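Local coordinates for probable transcriptional regulator (PDB 3HIM), which probably binds DNA as a dimeric transcriptional regulator of the TetR family, with a predicted helix-turn-helix for operator recognition, at residues Y100-R112 with I165-P177. Sequence-based numbering, arbitrary orientation.
Sequences YVTWHADNRASAR and ITSLGIDVSRWFP
The imidazole of His104 lies with one face over the backbone of Gly169 and Ile170; Ile170 CA stands 3.8 Å from the ring centroid and 18° off its normal, a CH-pi contact. Trp103 CE3 covers the opposite face, and at the edge ND1 gives an N-H to Ser173 OG, which lies in the plane of the imidazole. The phenol of Tyr100 turns an edge to the other helix, with Thr166 O in its plane, while His104 CD2 lies over one face. The Phe176 ring is sandwiched: Ala105 CB sits 3.7 Å from its centroid, and Pro177 CB, following a cis peptide, covers the other side.

Ser173 OG relays the imidazole bond, accepting from ND1 and donating to His104 O at 2.8 Å, which fixes the rotation of both side chains. Tyr100, its CG anti to the backbone N (chi1 -171°), reaches across Gly169, its CE2 3.4 Å from Gly169 CA, and donates from OH to Thr166 O at 2.8 Å; that carbonyl also takes the N-H of Ile170. Tyr100 and His104 are both knobs in holes around Gly169 and Ile170, consistent with the 7.8 Å approach of helices 100-106 and 165-175, nearly parallel at 21°. This pair belongs to the all-helical C-terminal domain of the TetR fold; helix 158-175 also meets the second subunit, where Ser167 OG is hydrogen-bonded to Asp171 OD2 of that subunit, and Asp171 OD2 to its Ser167 OG.

Beyond the break at Asn107 the chain turns sharply, and helix 108-112 crosses the end of helix 165-175. There Arg112 NE, its side chain bent at chi3, bonds Ser173 O at 2.9 Å. Arg108 runs extended past Phe176: its guanidinium, steeply turned against the phenyl ring, presents one face to Pro177 CD, and NH1 holds Ala105 O at 2.8 Å.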
ATOM      1  N   TYR B 100     -11.587  -9.632   2.460  1.00 15.69           N
ATOM      2  CA  TYR B 100     -10.254  -9.185   2.085  1.00 15.95           C
ATOM      3  C   TYR B 100      -9.851  -7.909   2.821  1.00 15.59           C
ATOM      4  O   TYR B 100      -8.778  -7.859   3.431  1.00 15.94           O
ATOM      5  CB  TYR B 100     -10.197  -8.956   0.587  1.00 16.03           C
ATOM      6  CG  TYR B 100      -8.819  -8.706   0.023  1.00 16.95           C
ATOM      7  CD1 TYR B 100      -7.819  -9.692   0.069  1.00 18.33           C
ATOM      8  CD2 TYR B 100      -8.541  -7.510  -0.630  1.00 18.31           C
ATOM      9  CE1 TYR B 100      -6.532  -9.458  -0.524  1.00 18.79           C
ATOM     10  CE2 TYR B 100      -7.301  -7.258  -1.190  1.00 17.63           C
ATOM     11  CZ  TYR B 100      -6.303  -8.231  -1.143  1.00 18.16           C
ATOM     12  OH  TYR B 100      -5.104  -7.938  -1.727  1.00 15.70           O
ATOM     13  N   VAL B 101     -10.703  -6.887   2.775  1.00 15.20           N
ATOM     14  CA  VAL B 101     -10.407  -5.605   3.446  1.00 14.87           C
ATOM     15  C   VAL B 101     -10.302  -5.780   4.983  1.00 15.78           C
ATOM     16  O   VAL B 101      -9.327  -5.326   5.611  1.00 14.78           O
ATOM     17  CB  VAL B 101     -11.450  -4.545   3.059  1.00 15.64           C
ATOM     18  CG1 VAL B 101     -11.347  -3.304   3.950  1.00 14.17           C
ATOM     19  CG2 VAL B 101     -11.286  -4.160   1.562  1.00 14.47           C
ATOM     20  N   THR B 102     -11.294  -6.459   5.576  1.00 15.42           N
ATOM     21  CA  THR B 102     -11.286  -6.774   7.013  1.00 15.79           C
ATOM     22  C   THR B 102      -9.988  -7.472   7.426  1.00 15.39           C
ATOM     23  O   THR B 102      -9.385  -7.097   8.414  1.00 14.70           O
ATOM     24  CB  THR B 102     -12.499  -7.675   7.393  1.00 15.99           C
ATOM     25  OG1 THR B 102     -13.696  -7.013   6.996  1.00 16.38           O
ATOM     26  CG2 THR B 102     -12.548  -7.975   8.896  1.00 16.16           C
ATOM     27  N   TRP B 103      -9.571  -8.485   6.664  1.00 15.04           N
ATOM     28  CA  TRP B 103      -8.334  -9.194   6.974  1.00 14.42           C
ATOM     29  C   TRP B 103      -7.159  -8.235   7.020  1.00 14.40           C
ATOM     30  O   TRP B 103      -6.320  -8.280   7.939  1.00 14.90           O
ATOM     31  CB  TRP B 103      -8.061 -10.307   5.975  1.00 14.23           C
ATOM     32  CG  TRP B 103      -6.935 -11.194   6.418  1.00 14.50           C
ATOM     33  CD1 TRP B 103      -7.047 -12.392   7.069  1.00 15.67           C
ATOM     34  CD2 TRP B 103      -5.523 -10.943   6.270  1.00 15.19           C
ATOM     35  NE1 TRP B 103      -5.787 -12.911   7.333  1.00 16.67           N
ATOM     36  CE2 TRP B 103      -4.837 -12.045   6.846  1.00 15.75           C
ATOM     37  CE3 TRP B 103      -4.773  -9.900   5.703  1.00 14.50           C
ATOM     38  CZ2 TRP B 103      -3.435 -12.134   6.869  1.00 15.86           C
ATOM     39  CZ3 TRP B 103      -3.372  -9.988   5.721  1.00 17.16           C
ATOM     40  CH2 TRP B 103      -2.718 -11.101   6.312  1.00 15.99           C
ATOM     41  N   HIS B 104      -7.092  -7.369   6.025  1.00 14.37           N
ATOM     42  CA  HIS B 104      -5.996  -6.438   5.920  1.00 14.89           C
ATOM     43  C   HIS B 104      -5.952  -5.349   7.014  1.00 15.34           C
ATOM     44  O   HIS B 104      -4.868  -4.886   7.379  1.00 15.42           O
ATOM     45  CB  HIS B 104      -5.953  -5.842   4.519  1.00 14.60           C
ATOM     46  CG  HIS B 104      -5.153  -6.658   3.553  1.00 14.84           C
ATOM     47  ND1 HIS B 104      -3.774  -6.687   3.571  1.00 14.91           N
ATOM     48  CD2 HIS B 104      -5.538  -7.492   2.557  1.00 15.08           C
ATOM     49  CE1 HIS B 104      -3.343  -7.497   2.623  1.00 13.53           C
ATOM     50  NE2 HIS B 104      -4.394  -7.987   1.985  1.00 16.20           N
ATOM     51  N   ALA B 105      -7.111  -4.946   7.517  1.00 15.74           N
ATOM     52  CA  ALA B 105      -7.188  -4.066   8.689  1.00 16.92           C
ATOM     53  C   ALA B 105      -6.783  -4.800   9.983  1.00 17.39           C
ATOM     54  O   ALA B 105      -5.888  -4.340  10.688  1.00 17.76           O
ATOM     55  CB  ALA B 105      -8.571  -3.486   8.828  1.00 16.37           C
ATOM     56  N   ASP B 106      -7.440  -5.920  10.289  1.00 17.77           N
ATOM     57  CA  ASP B 106      -7.098  -6.734  11.483  1.00 18.46           C
ATOM     58  C   ASP B 106      -5.661  -7.273  11.513  1.00 18.46           C
ATOM     59  O   ASP B 106      -5.036  -7.302  12.569  1.00 19.01           O
ATOM     60  CB  ASP B 106      -8.033  -7.934  11.633  1.00 18.79           C
ATOM     61  CG  ASP B 106      -9.467  -7.545  11.971  1.00 20.16           C
ATOM     62  OD1 ASP B 106      -9.740  -6.392  12.387  1.00 18.72           O
ATOM     63  OD2 ASP B 106     -10.326  -8.445  11.827  1.00 20.99           O
ATOM     64  N   ASN B 107      -5.127  -7.708  10.378  1.00 18.10           N
ATOM     65  CA  ASN B 107      -3.792  -8.317  10.391  1.00 18.32           C
ATOM     66  C   ASN B 107      -2.704  -7.456   9.801  1.00 18.33           C
ATOM     67  O   ASN B 107      -1.709  -7.988   9.279  1.00 19.13           O
ATOM     68  CB  ASN B 107      -3.831  -9.674   9.693  1.00 18.30           C
ATOM     69  CG  ASN B 107      -4.826 -10.590  10.333  1.00 19.03           C
ATOM     70  OD1 ASN B 107      -4.553 -11.163  11.382  1.00 20.84           O
ATOM     71  ND2 ASN B 107      -6.007 -10.701   9.738  1.00 18.32           N
ATOM     72  N   ARG B 108      -2.882  -6.136   9.911  1.00 17.52           N
ATOM     73  CA  ARG B 108      -2.014  -5.162   9.240  1.00 17.78           C
ATOM     74  C   ARG B 108      -0.523  -5.289   9.588  1.00 17.59           C
ATOM     75  O   ARG B 108       0.338  -5.100   8.709  1.00 17.96           O
ATOM     76  CB  ARG B 108      -2.508  -3.707   9.459  1.00 17.25           C
ATOM     77  CG  ARG B 108      -2.628  -3.264  10.925  1.00 17.90           C
ATOM     78  CD  ARG B 108      -3.448  -1.962  11.092  1.00 19.05           C
ATOM     79  NE  ARG B 108      -3.531  -1.533  12.487  1.00 17.91           N
ATOM     80  CZ  ARG B 108      -4.480  -1.920  13.338  1.00 18.33           C
ATOM     81  NH1 ARG B 108      -5.461  -2.741  12.949  1.00 17.38           N
ATOM     82  NH2 ARG B 108      -4.453  -1.480  14.580  1.00 17.07           N
ATOM     83  N   ALA B 109      -0.223  -5.584  10.856  1.00 17.67           N
ATOM     84  CA  ALA B 109       1.170  -5.647  11.332  1.00 17.56           C
ATOM     85  C   ALA B 109       1.862  -6.836  10.715  1.00 17.11           C
ATOM     86  O   ALA B 109       2.928  -6.710  10.146  1.00 16.91           O
ATOM     87  CB  ALA B 109       1.247  -5.697  12.873  1.00 17.07           C
ATOM     88  N   SER B 110       1.228  -7.996  10.811  1.00 17.13           N
ATOM     89  CA  SER B 110       1.703  -9.155  10.081  1.00 17.55           C
ATOM     90  C   SER B 110       1.732  -8.900   8.578  1.00 16.82           C
ATOM     91  O   SER B 110       2.672  -9.308   7.914  1.00 17.50           O
ATOM     92  CB  SER B 110       0.849 -10.377  10.377  1.00 17.74           C
ATOM     93  OG  SER B 110       1.324 -11.457   9.611  1.00 20.44           O
ATOM     94  N   ALA B 111       0.708  -8.239   8.043  1.00 16.48           N
ATOM     95  CA  ALA B 111       0.643  -7.982   6.585  1.00 15.93           C
ATOM     96  C   ALA B 111       1.831  -7.136   6.121  1.00 15.97           C
ATOM     97  O   ALA B 111       2.470  -7.463   5.122  1.00 15.59           O
ATOM     98  CB  ALA B 111      -0.663  -7.320   6.205  1.00 14.95           C
ATOM     99  N   ARG B 112       2.133  -6.067   6.857  1.00 15.37           N
ATOM    100  CA  ARG B 112       3.273  -5.222   6.524  1.00 16.23           C
ATOM    101  C   ARG B 112       4.602  -5.993   6.460  1.00 16.67           C
ATOM    102  O   ARG B 112       5.368  -5.837   5.509  1.00 16.22           O
ATOM    103  CB  ARG B 112       3.359  -4.046   7.496  1.00 16.30           C
ATOM    104  CG  ARG B 112       2.352  -2.953   7.162  1.00 17.12           C
ATOM    105  CD  ARG B 112       2.461  -1.747   8.074  1.00 21.39           C
ATOM    106  NE  ARG B 112       1.411  -1.766   9.093  1.00 25.89           N
ATOM    107  CZ  ARG B 112       1.640  -1.811  10.398  1.00 29.19           C
ATOM    108  NH1 ARG B 112       2.892  -1.820  10.845  1.00 31.95           N
ATOM    109  NH2 ARG B 112       0.623  -1.831  11.259  1.00 30.89           N
ATOM    110  N   ILE B 165      -8.622  -3.922  -6.910  1.00 16.84           N
ATOM    111  CA  ILE B 165      -9.212  -4.419  -5.676  1.00 16.54           C
ATOM    112  C   ILE B 165      -8.147  -4.998  -4.736  1.00 16.95           C
ATOM    113  O   ILE B 165      -8.156  -4.757  -3.527  1.00 16.76           O
ATOM    114  CB  ILE B 165     -10.339  -5.458  -5.963  1.00 16.86           C
ATOM    115  CG1 ILE B 165     -11.599  -4.751  -6.476  1.00 15.60           C
ATOM    116  CG2 ILE B 165     -10.659  -6.273  -4.706  1.00 14.90           C
ATOM    117  CD1 ILE B 165     -12.538  -5.671  -7.269  1.00 17.69           C
ATOM    118  N   THR B 166      -7.209  -5.753  -5.292  1.00 17.82           N
ATOM    119  CA  THR B 166      -6.192  -6.385  -4.466  1.00 18.23           C
ATOM    120  C   THR B 166      -5.284  -5.274  -3.920  1.00 17.30           C
ATOM    121  O   THR B 166      -4.900  -5.293  -2.742  1.00 17.24           O
ATOM    122  CB  THR B 166      -5.402  -7.448  -5.241  1.00 18.39           C
ATOM    123  OG1 THR B 166      -4.805  -6.842  -6.375  1.00 22.52           O
ATOM    124  CG2 THR B 166      -6.327  -8.492  -5.762  1.00 19.74           C
ATOM    125  N   SER B 167      -5.007  -4.286  -4.770  1.00 15.88           N
ATOM    126  CA  SER B 167      -4.211  -3.139  -4.378  1.00 15.31           C
ATOM    127  C   SER B 167      -4.834  -2.338  -3.203  1.00 15.25           C
ATOM    128  O   SER B 167      -4.139  -1.985  -2.228  1.00 13.99           O
ATOM    129  CB  SER B 167      -3.937  -2.255  -5.593  1.00 14.85           C
ATOM    130  OG  SER B 167      -3.432  -1.028  -5.149  1.00 14.80           O
ATOM    131  N   LEU B 168      -6.143  -2.075  -3.280  1.00 14.89           N
ATOM    132  CA  LEU B 168      -6.859  -1.376  -2.182  1.00 14.64           C
ATOM    133  C   LEU B 168      -6.798  -2.101  -0.842  1.00 14.70           C
ATOM    134  O   LEU B 168      -6.543  -1.473   0.190  1.00 14.81           O
ATOM    135  CB  LEU B 168      -8.332  -1.106  -2.534  1.00 14.39           C
ATOM    136  CG  LEU B 168      -8.541  -0.029  -3.599  1.00 13.97           C
ATOM    137  CD1 LEU B 168      -9.983  -0.043  -4.064  1.00 12.40           C
ATOM    138  CD2 LEU B 168      -8.160   1.318  -3.035  1.00 14.04           C
ATOM    139  N   GLY B 169      -7.056  -3.410  -0.856  1.00 14.60           N
ATOM    140  CA  GLY B 169      -6.992  -4.231   0.372  1.00 14.86           C
ATOM    141  C   GLY B 169      -5.590  -4.206   0.991  1.00 14.95           C
ATOM    142  O   GLY B 169      -5.431  -3.918   2.176  1.00 14.70           O
ATOM    143  N   ILE B 170      -4.574  -4.466   0.169  1.00 14.50           N
ATOM    144  CA  ILE B 170      -3.202  -4.463   0.628  1.00 14.28           C
ATOM    145  C   ILE B 170      -2.792  -3.112   1.212  1.00 14.24           C
ATOM    146  O   ILE B 170      -2.081  -3.071   2.213  1.00 14.29           O
ATOM    147  CB  ILE B 170      -2.246  -4.841  -0.514  1.00 15.05           C
ATOM    148  CG1 ILE B 170      -2.371  -6.341  -0.823  1.00 15.32           C
ATOM    149  CG2 ILE B 170      -0.797  -4.443  -0.157  1.00 14.15           C
ATOM    150  CD1 ILE B 170      -1.824  -6.742  -2.210  1.00 16.12           C
ATOM    151  N   ASP B 171      -3.244  -2.010   0.603  1.00 13.46           N
ATOM    152  CA  ASP B 171      -2.835  -0.693   1.086  1.00 13.47           C
ATOM    153  C   ASP B 171      -3.505  -0.309   2.405  1.00 13.01           C
ATOM    154  O   ASP B 171      -2.977   0.487   3.162  1.00 12.66           O
ATOM    155  CB  ASP B 171      -3.055   0.393   0.038  1.00 13.39           C
ATOM    156  CG  ASP B 171      -2.315   1.679   0.375  1.00 15.42           C
ATOM    157  OD1 ASP B 171      -1.053   1.692   0.390  1.00 15.94           O
ATOM    158  OD2 ASP B 171      -3.000   2.686   0.625  1.00 16.84           O
ATOM    159  N   VAL B 172      -4.669  -0.889   2.675  1.00 13.24           N
ATOM    160  CA  VAL B 172      -5.313  -0.743   3.979  1.00 13.10           C
ATOM    161  C   VAL B 172      -4.311  -1.081   5.088  1.00 13.67           C
ATOM    162  O   VAL B 172      -4.308  -0.457   6.133  1.00 14.51           O
ATOM    163  CB  VAL B 172      -6.590  -1.646   4.083  1.00 13.39           C
ATOM    164  CG1 VAL B 172      -7.016  -1.905   5.557  1.00 12.43           C
ATOM    165  CG2 VAL B 172      -7.762  -1.074   3.236  1.00 10.83           C
ATOM    166  N   SER B 173      -3.449  -2.067   4.868  1.00 14.10           N
ATOM    167  CA  SER B 173      -2.511  -2.465   5.925  1.00 14.64           C
ATOM    168  C   SER B 173      -1.480  -1.372   6.219  1.00 14.70           C
ATOM    169  O   SER B 173      -0.885  -1.350   7.293  1.00 14.65           O
ATOM    170  CB  SER B 173      -1.821  -3.798   5.611  1.00 14.43           C
ATOM    171  OG  SER B 173      -2.775  -4.843   5.560  1.00 14.82           O
ATOM    172  N   ARG B 174      -1.285  -0.470   5.259  1.00 15.05           N
ATOM    173  CA  ARG B 174      -0.382   0.666   5.421  1.00 14.56           C
ATOM    174  C   ARG B 174      -1.019   1.777   6.238  1.00 15.02           C
ATOM    175  O   ARG B 174      -0.437   2.203   7.219  1.00 15.13           O
ATOM    176  CB  ARG B 174       0.057   1.226   4.059  1.00 14.42           C
ATOM    177  CG  ARG B 174       1.107   2.363   4.139  1.00 12.78           C
ATOM    178  CD  ARG B 174       1.411   2.964   2.742  1.00 12.51           C
ATOM    179  NE  ARG B 174       0.172   3.438   2.118  1.00 10.36           N
ATOM    180  CZ  ARG B 174      -0.439   4.574   2.426  1.00 11.36           C
ATOM    181  NH1 ARG B 174       0.086   5.414   3.324  1.00 13.44           N
ATOM    182  NH2 ARG B 174      -1.577   4.884   1.829  1.00 10.72           N
ATOM    183  N   TRP B 175      -2.212   2.236   5.845  1.00 15.34           N
ATOM    184  CA  TRP B 175      -2.773   3.481   6.419  1.00 15.51           C
ATOM    185  C   TRP B 175      -3.722   3.276   7.582  1.00 15.76           C
ATOM    186  O   TRP B 175      -3.996   4.215   8.321  1.00 15.81           O
ATOM    187  CB  TRP B 175      -3.465   4.362   5.356  1.00 14.86           C
ATOM    188  CG  TRP B 175      -4.650   3.700   4.666  1.00 14.03           C
ATOM    189  CD1 TRP B 175      -4.646   3.074   3.440  1.00 14.07           C
ATOM    190  CD2 TRP B 175      -5.996   3.608   5.150  1.00 12.11           C
ATOM    191  NE1 TRP B 175      -5.900   2.581   3.144  1.00 12.44           N
ATOM    192  CE2 TRP B 175      -6.751   2.905   4.167  1.00 11.97           C
ATOM    193  CE3 TRP B 175      -6.641   4.041   6.313  1.00 10.67           C
ATOM    194  CZ2 TRP B 175      -8.112   2.633   4.320  1.00  9.71           C
ATOM    195  CZ3 TRP B 175      -8.000   3.756   6.469  1.00 11.31           C
ATOM    196  CH2 TRP B 175      -8.721   3.067   5.471  1.00  9.78           C
ATOM    197  N   PHE B 176      -4.253   2.069   7.728  1.00 15.83           N
ATOM    198  CA  PHE B 176      -5.288   1.834   8.729  1.00 16.02           C
ATOM    199  C   PHE B 176      -4.661   1.683  10.124  1.00 16.18           C
ATOM    200  O   PHE B 176      -3.574   1.148  10.246  1.00 16.00           O
ATOM    201  CB  PHE B 176      -6.081   0.595   8.337  1.00 16.52           C
ATOM    202  CG  PHE B 176      -7.215   0.264   9.258  1.00 16.02           C
ATOM    203  CD1 PHE B 176      -7.001  -0.525  10.387  1.00 16.80           C
ATOM    204  CD2 PHE B 176      -8.497   0.711   8.978  1.00 16.23           C
ATOM    205  CE1 PHE B 176      -8.043  -0.846  11.244  1.00 16.04           C
ATOM    206  CE2 PHE B 176      -9.562   0.397   9.837  1.00 17.52           C
ATOM    207  CZ  PHE B 176      -9.333  -0.381  10.963  1.00 16.48           C
ATOM    208  N   PRO B 177      -5.331   2.187  11.180  1.00 16.59           N
ATOM    209  CA  PRO B 177      -6.564   2.985  11.199  1.00 17.06           C
ATOM    210  C   PRO B 177      -6.329   4.474  10.949  1.00 17.85           C
ATOM    211  O   PRO B 177      -5.262   4.994  11.286  1.00 17.71           O
ATOM    212  CB  PRO B 177      -7.079   2.799  12.623  1.00 17.09           C
ATOM    213  CG  PRO B 177      -5.853   2.549  13.443  1.00 16.87           C
ATOM    214  CD  PRO B 177      -4.862   1.854  12.540  1.00 16.59           C
TER